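Local coordinates for protein ecdysteroid-phosphate phosphatase (Bombyx mori, PDB 3C7T) that removes the phosphate from ecdysteroid 22-phosphates by hydrolysis, releasing the active hormones, and also shows protein tyrosine phosphatase activity through its histidine phosphatase domain, at residues Pro116-Phe121 and Val171-Ala176; Ala175-Thr180 and Gly201-Leu206. All blocks are in the same frame, centred on the assembly; numbering follows the deposited sequence.

Contact 1: Pro116-Phe121 and Val171-Ala176; sequences PGLFEF and VAMQAA
M173, on helix 162-179, and L118, at the end of a 3-10 turn following strand 112-114, meet through apolar carbons in the buried interior of the histidine phosphatase domain. The CB of M173 packs on A202 of helix 193-204 and stands 5.2 Å from L118 CD2, too far for contact. CG is anti to the carbonyl carbon (chi1 -74°), which turns the chain toward the loop and brings CG 3.9 Å from L118 CD2. SD follows with the chain extended and stands farther off, 4.6 Å from L118 CD2. CE, carried on by a third torsion of 168°, comes closest, 3.7 Å from L118 CD2. One methyl branch of the leucine is therefore met by both ends of the CG-SD-CE run, the two side chains crossing obliquely.

The backbones are nearest one residue earlier on each segment. A172 points its CB at G117, 3.9 Å from the glycine CA, and the two CA atoms are 5.2 Å apart. A modelled CB on G117 would fall 2.4 Å from A172 CB, so this spacing depends on the absence of a side chain.

F189 of strand 187-191 touches both L118 and M173, while Y86 of strand 84-87 adds to the wall around L118. Farther along the loop, the carbonyl oxygens of F119 and E120 accept hydrogen bonds from R168, one turn earlier on the same helix, and E120 itself touches the bound tungstate.

No hydrogen bond or charge pair joins the segments themselves, and all four touching residues are buried. The pairing is therefore purely apolar and small (137 Å²); with the directional bonds of R168 it probably helps hold the loop that carries E120 to the tungstate against the helix.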
loop_
_atom_site.group_PDB
_atom_site.type_symbol
_atom_site.label_atom_id
_atom_site.label_comp_id
_atom_site.label_asym_id
_atom_site.label_seq_id
_atom_site.Cartn_x
_atom_site.Cartn_y
_atom_site.Cartn_z
ATOM N N PRO A 116 8.676 26.737 -2.434
ATOM C CA PRO A 116 10.044 26.353 -2.823
ATOM C C PRO A 116 11.060 26.414 -1.670
ATOM O O PRO A 116 12.113 25.760 -1.725
ATOM C CB PRO A 116 10.382 27.357 -3.940
ATOM C CG PRO A 116 9.021 27.776 -4.462
ATOM C CD PRO A 116 8.160 27.853 -3.254
ATOM N N GLY A 117 10.734 27.146 -0.610
ATOM C CA GLY A 117 11.594 27.168 0.575
ATOM C C GLY A 117 11.820 25.766 1.113
ATOM O O GLY A 117 12.865 25.485 1.687
ATOM N N LEU A 118 10.843 24.885 0.893
ATOM C CA LEU A 118 10.890 23.511 1.392
ATOM C C LEU A 118 11.640 22.530 0.490
ATOM O O LEU A 118 11.828 21.368 0.872
ATOM C CB LEU A 118 9.449 23.011 1.655
ATOM C CG LEU A 118 8.634 23.789 2.710
ATOM C CD1 LEU A 118 7.249 23.191 2.805
ATOM C CD2 LEU A 118 9.329 23.800 4.081
ATOM N N PHE A 119 12.083 22.974 -0.689
ATOM C CA PHE A 119 12.774 22.046 -1.600
ATOM C C PHE A 119 14.093 21.517 -1.004
ATOM O O PHE A 119 14.762 22.203 -0.221
ATOM C CB PHE A 119 12.965 22.648 -3.008
ATOM C CG PHE A 119 13.439 21.646 -4.037
ATOM C CD1 PHE A 119 12.625 20.593 -4.425
ATOM C CD2 PHE A 119 14.709 21.772 -4.617
ATOM C CE1 PHE A 119 13.067 19.655 -5.368
ATOM C CE2 PHE A 119 15.162 20.848 -5.573
ATOM C CZ PHE A 119 14.338 19.789 -5.947
ATOM N N GLU A 120 14.443 20.277 -1.377
ATOM C CA GLU A 120 15.635 19.600 -0.899
ATOM C C GLU A 120 16.904 20.389 -1.256
ATOM O O GLU A 120 16.862 21.328 -2.049
ATOM C CB GLU A 120 15.709 18.199 -1.517
ATOM C CG GLU A 120 16.044 18.198 -3.008
ATOM C CD GLU A 120 16.059 16.802 -3.616
ATOM O OE1 GLU A 120 15.697 15.833 -2.896
ATOM O OE2 GLU A 120 16.455 16.680 -4.815
ATOM N N PHE A 121 18.017 19.994 -0.650
ATOM C CA PHE A 121 19.317 20.605 -0.896
ATOM C C PHE A 121 19.736 20.404 -2.348
ATOM O O PHE A 121 19.745 19.273 -2.853
ATOM C CB PHE A 121 20.321 19.983 0.093
ATOM C CG PHE A 121 21.744 20.451 -0.058
ATOM C CD1 PHE A 121 22.056 21.747 -0.479
ATOM C CD2 PHE A 121 22.784 19.587 0.293
ATOM C CE1 PHE A 121 23.377 22.147 -0.593
ATOM C CE2 PHE A 121 24.095 19.984 0.185
ATOM C CZ PHE A 121 24.391 21.271 -0.254
ATOM N N VAL A 171 13.791 30.176 6.813
ATOM C CA VAL A 171 13.003 31.366 6.443
ATOM C C VAL A 171 11.553 30.969 6.181
ATOM O O VAL A 171 10.640 31.572 6.747
ATOM C CB VAL A 171 13.623 32.125 5.224
ATOM C CG1 VAL A 171 12.629 33.071 4.564
ATOM C CG2 VAL A 171 14.840 32.898 5.658
ATOM N N ALA A 172 11.350 29.931 5.362
ATOM C CA ALA A 172 9.998 29.503 4.993
ATOM C C ALA A 172 9.237 28.949 6.196
ATOM O O ALA A 172 8.083 29.304 6.413
ATOM C CB ALA A 172 10.042 28.479 3.854
ATOM N N MET A 173 9.891 28.102 6.988
ATOM C CA MET A 173 9.230 27.443 8.113
ATOM C C MET A 173 8.916 28.396 9.257
ATOM O O MET A 173 7.847 28.308 9.862
ATOM C CB MET A 173 10.060 26.278 8.619
ATOM C CG MET A 173 10.018 25.065 7.693
ATOM S SD MET A 173 11.067 23.726 8.305
ATOM C CE MET A 173 10.549 22.358 7.248
ATOM N N GLN A 174 9.835 29.311 9.549
ATOM C CA GLN A 174 9.552 30.327 10.578
ATOM C C GLN A 174 8.489 31.312 10.121
ATOM O O GLN A 174 7.598 31.672 10.893
ATOM C CB GLN A 174 10.824 31.050 10.989
ATOM C CG GLN A 174 11.865 30.132 11.638
ATOM C CD GLN A 174 13.025 30.912 12.240
ATOM O OE1 GLN A 174 13.303 32.050 11.837
ATOM N NE2 GLN A 174 13.704 30.309 13.208
ATOM N N ALA A 175 8.575 31.750 8.869
ATOM C CA ALA A 175 7.534 32.613 8.317
ATOM C C ALA A 175 6.152 31.964 8.438
ATOM O O ALA A 175 5.217 32.601 8.918
ATOM C CB ALA A 175 7.840 33.006 6.884
ATOM N N ALA A 176 6.038 30.692 8.041
ATOM C CA ALA A 176 4.769 29.962 8.116
ATOM C C ALA A 176 4.236 29.886 9.534
ATOM O O ALA A 176 3.037 30.055 9.746
ATOM C CB ALA A 176 4.910 28.535 7.531
#

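Contact 2: Ala175-Thr180 and Gly201-Leu206; sequences AAVNDT and GALHRL
V177 of helix 162-179 meets L206, just past helix 193-204, and L203 within it; in the α/β histidine phosphatase fold, strand 187-191 links these two helices in sequence. V177 divides its two methyls between two leucines. With CG1 anti to the backbone N (chi1 167°), that branch comes 3.8 Å from L206 CD1, while CG2 is directed to L203 CD1 at 4.1 Å. The leucines therefore take separate branches of one valine, each meeting it at a slant, and W238 also touches V177 and L203. At the exposed margin, N178 swings its amide toward the other branch of L206, ND2 lying 4.0 Å from CD2, a packing contact without a hydrogen bond. An alanine at L206 would lack both CD1 and CD2 and would probably leave V177 CG1 facing a gap and the N178 amide freer to turn. No hydrogen bond crosses between the segments; the polar bonds here are internal to each. T180 OG1 donates to A176 O at 2.8 Å. G201 O accepts from R205 N and R205 NH1 on opposite faces of its carbonyl plane, the latter bond measuring 2.8 Å with the oxygen only 8° out of the guanidinium plane.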
loop_
_atom_site.group_PDB
_atom_site.type_symbol
_atom_site.label_atom_id
_atom_site.label_comp_id
_atom_site.label_asym_id
_atom_site.label_seq_id
_atom_site.Cartn_x
_atom_site.Cartn_y
_atom_site.Cartn_z
ATOM N N ALA A 175 8.575 31.750 8.869
ATOM C CA ALA A 175 7.534 32.613 8.317
ATOM C C ALA A 175 6.152 31.964 8.438
ATOM O O ALA A 175 5.217 32.601 8.918
ATOM C CB ALA A 175 7.840 33.006 6.884
ATOM N N ALA A 176 6.038 30.692 8.041
ATOM C CA ALA A 176 4.769 29.962 8.116
ATOM C C ALA A 176 4.236 29.886 9.534
ATOM O O ALA A 176 3.037 30.055 9.746
ATOM C CB ALA A 176 4.910 28.535 7.531
ATOM N N VAL A 177 5.122 29.625 10.496
ATOM C CA VAL A 177 4.728 29.483 11.899
ATOM C C VAL A 177 4.365 30.855 12.518
ATOM O O VAL A 177 3.374 30.985 13.264
ATOM C CB VAL A 177 5.834 28.774 12.712
ATOM C CG1 VAL A 177 5.589 28.904 14.202
ATOM C CG2 VAL A 177 5.907 27.297 12.332
ATOM N N ASN A 178 5.161 31.872 12.194
ATOM C CA ASN A 178 4.845 33.249 12.620
ATOM C C ASN A 178 3.539 33.792 12.042
ATOM O O ASN A 178 2.723 34.352 12.789
ATOM C CB ASN A 178 6.012 34.189 12.331
ATOM C CG ASN A 178 7.180 33.969 13.278
ATOM O OD1 ASN A 178 6.994 33.618 14.443
ATOM N ND2 ASN A 178 8.387 34.186 12.783
ATOM N N ASP A 179 3.327 33.591 10.740
ATOM C CA ASP A 179 2.138 34.101 10.036
ATOM C C ASP A 179 0.791 33.428 10.346
ATOM O O ASP A 179 -0.262 33.964 9.986
ATOM C CB ASP A 179 2.374 34.096 8.518
ATOM C CG ASP A 179 3.524 34.997 8.098
ATOM O OD1 ASP A 179 4.082 35.725 8.958
ATOM O OD2 ASP A 179 3.882 34.969 6.895
ATOM N N THR A 180 0.815 32.272 11.005
ATOM C CA THR A 180 -0.413 31.557 11.361
ATOM C C THR A 180 -0.693 31.571 12.867
ATOM O O THR A 180 -1.688 30.997 13.325
ATOM C CB THR A 180 -0.365 30.081 10.880
ATOM O OG1 THR A 180 0.811 29.453 11.404
ATOM C CG2 THR A 180 -0.354 30.017 9.355
ATOM N N GLY A 201 14.869 22.173 13.945
ATOM C CA GLY A 201 15.824 23.288 13.996
ATOM C C GLY A 201 15.221 24.677 13.867
ATOM O O GLY A 201 15.678 25.612 14.530
ATOM N N ALA A 202 14.209 24.830 13.008
ATOM C CA ALA A 202 13.579 26.141 12.773
ATOM C C ALA A 202 12.729 26.577 13.952
ATOM O O ALA A 202 12.705 27.755 14.286
ATOM C CB ALA A 202 12.733 26.126 11.508
ATOM N N LEU A 203 12.049 25.619 14.579
ATOM C CA LEU A 203 11.149 25.920 15.699
ATOM C C LEU A 203 11.867 26.082 17.036
ATOM O O LEU A 203 11.477 26.924 17.855
ATOM C CB LEU A 203 9.995 24.912 15.776
ATOM C CG LEU A 203 8.829 25.241 14.827
ATOM C CD1 LEU A 203 9.227 25.124 13.365
ATOM C CD2 LEU A 203 7.635 24.351 15.103
ATOM N N HIS A 204 12.929 25.309 17.245
ATOM C CA HIS A 204 13.813 25.543 18.386
ATOM C C HIS A 204 14.480 26.925 18.311
ATOM O O HIS A 204 14.654 27.593 19.341
ATOM C CB HIS A 204 14.848 24.422 18.533
ATOM C CG HIS A 204 14.298 23.189 19.187
ATOM N ND1 HIS A 204 14.932 21.966 19.129
ATOM C CD2 HIS A 204 13.158 22.988 19.888
ATOM C CE1 HIS A 204 14.219 21.071 19.789
ATOM N NE2 HIS A 204 13.132 21.664 20.251
ATOM N N ARG A 205 14.809 27.367 17.098
ATOM C CA ARG A 205 15.369 28.708 16.901
ATOM C C ARG A 205 14.354 29.838 17.128
ATOM O O ARG A 205 14.742 31.007 17.263
ATOM C CB ARG A 205 16.051 28.822 15.534
ATOM C CG ARG A 205 17.447 28.221 15.544
ATOM C CD ARG A 205 18.012 28.033 14.159
ATOM N NE ARG A 205 19.310 27.337 14.170
ATOM C CZ ARG A 205 19.481 26.038 14.410
ATOM N NH1 ARG A 205 18.440 25.251 14.684
ATOM N NH2 ARG A 205 20.700 25.524 14.389
ATOM N N LEU A 206 13.065 29.499 17.172
ATOM C CA LEU A 206 12.024 30.471 17.510
ATOM C C LEU A 206 11.869 30.635 19.021
ATOM O O LEU A 206 11.213 31.571 19.486
ATOM C CB LEU A 206 10.681 30.117 16.859
ATOM C CG LEU A 206 10.562 30.305 15.342
ATOM C CD1 LEU A 206 9.244 29.741 14.826
ATOM C CD2 LEU A 206 10.700 31.764 14.944
#

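Contacts 1 and 2 follow one another along helix 162-179, sharing A175 and A176, with centres 10 Å apart. In chain order the loop 116-121 comes first, then 171-176, 175-180 and finally 201-206 on helix 193-204. Their surfaces join directly: Q174 NE2 lies 2.9 Å from A202 O, a probable hydrogen bond, and Q174 CD packs 3.7 Å from L206 CD2. The centre of contact 1 lies about 12 Å, and that of contact 2 about 18 Å, from the centre of the chain, on the same side. One helix thus connects the tungstate-binding loop with the far end of helix 193-204, a helix whose first residue follows H192, a probable active-site residue, all within the phosphatase domain.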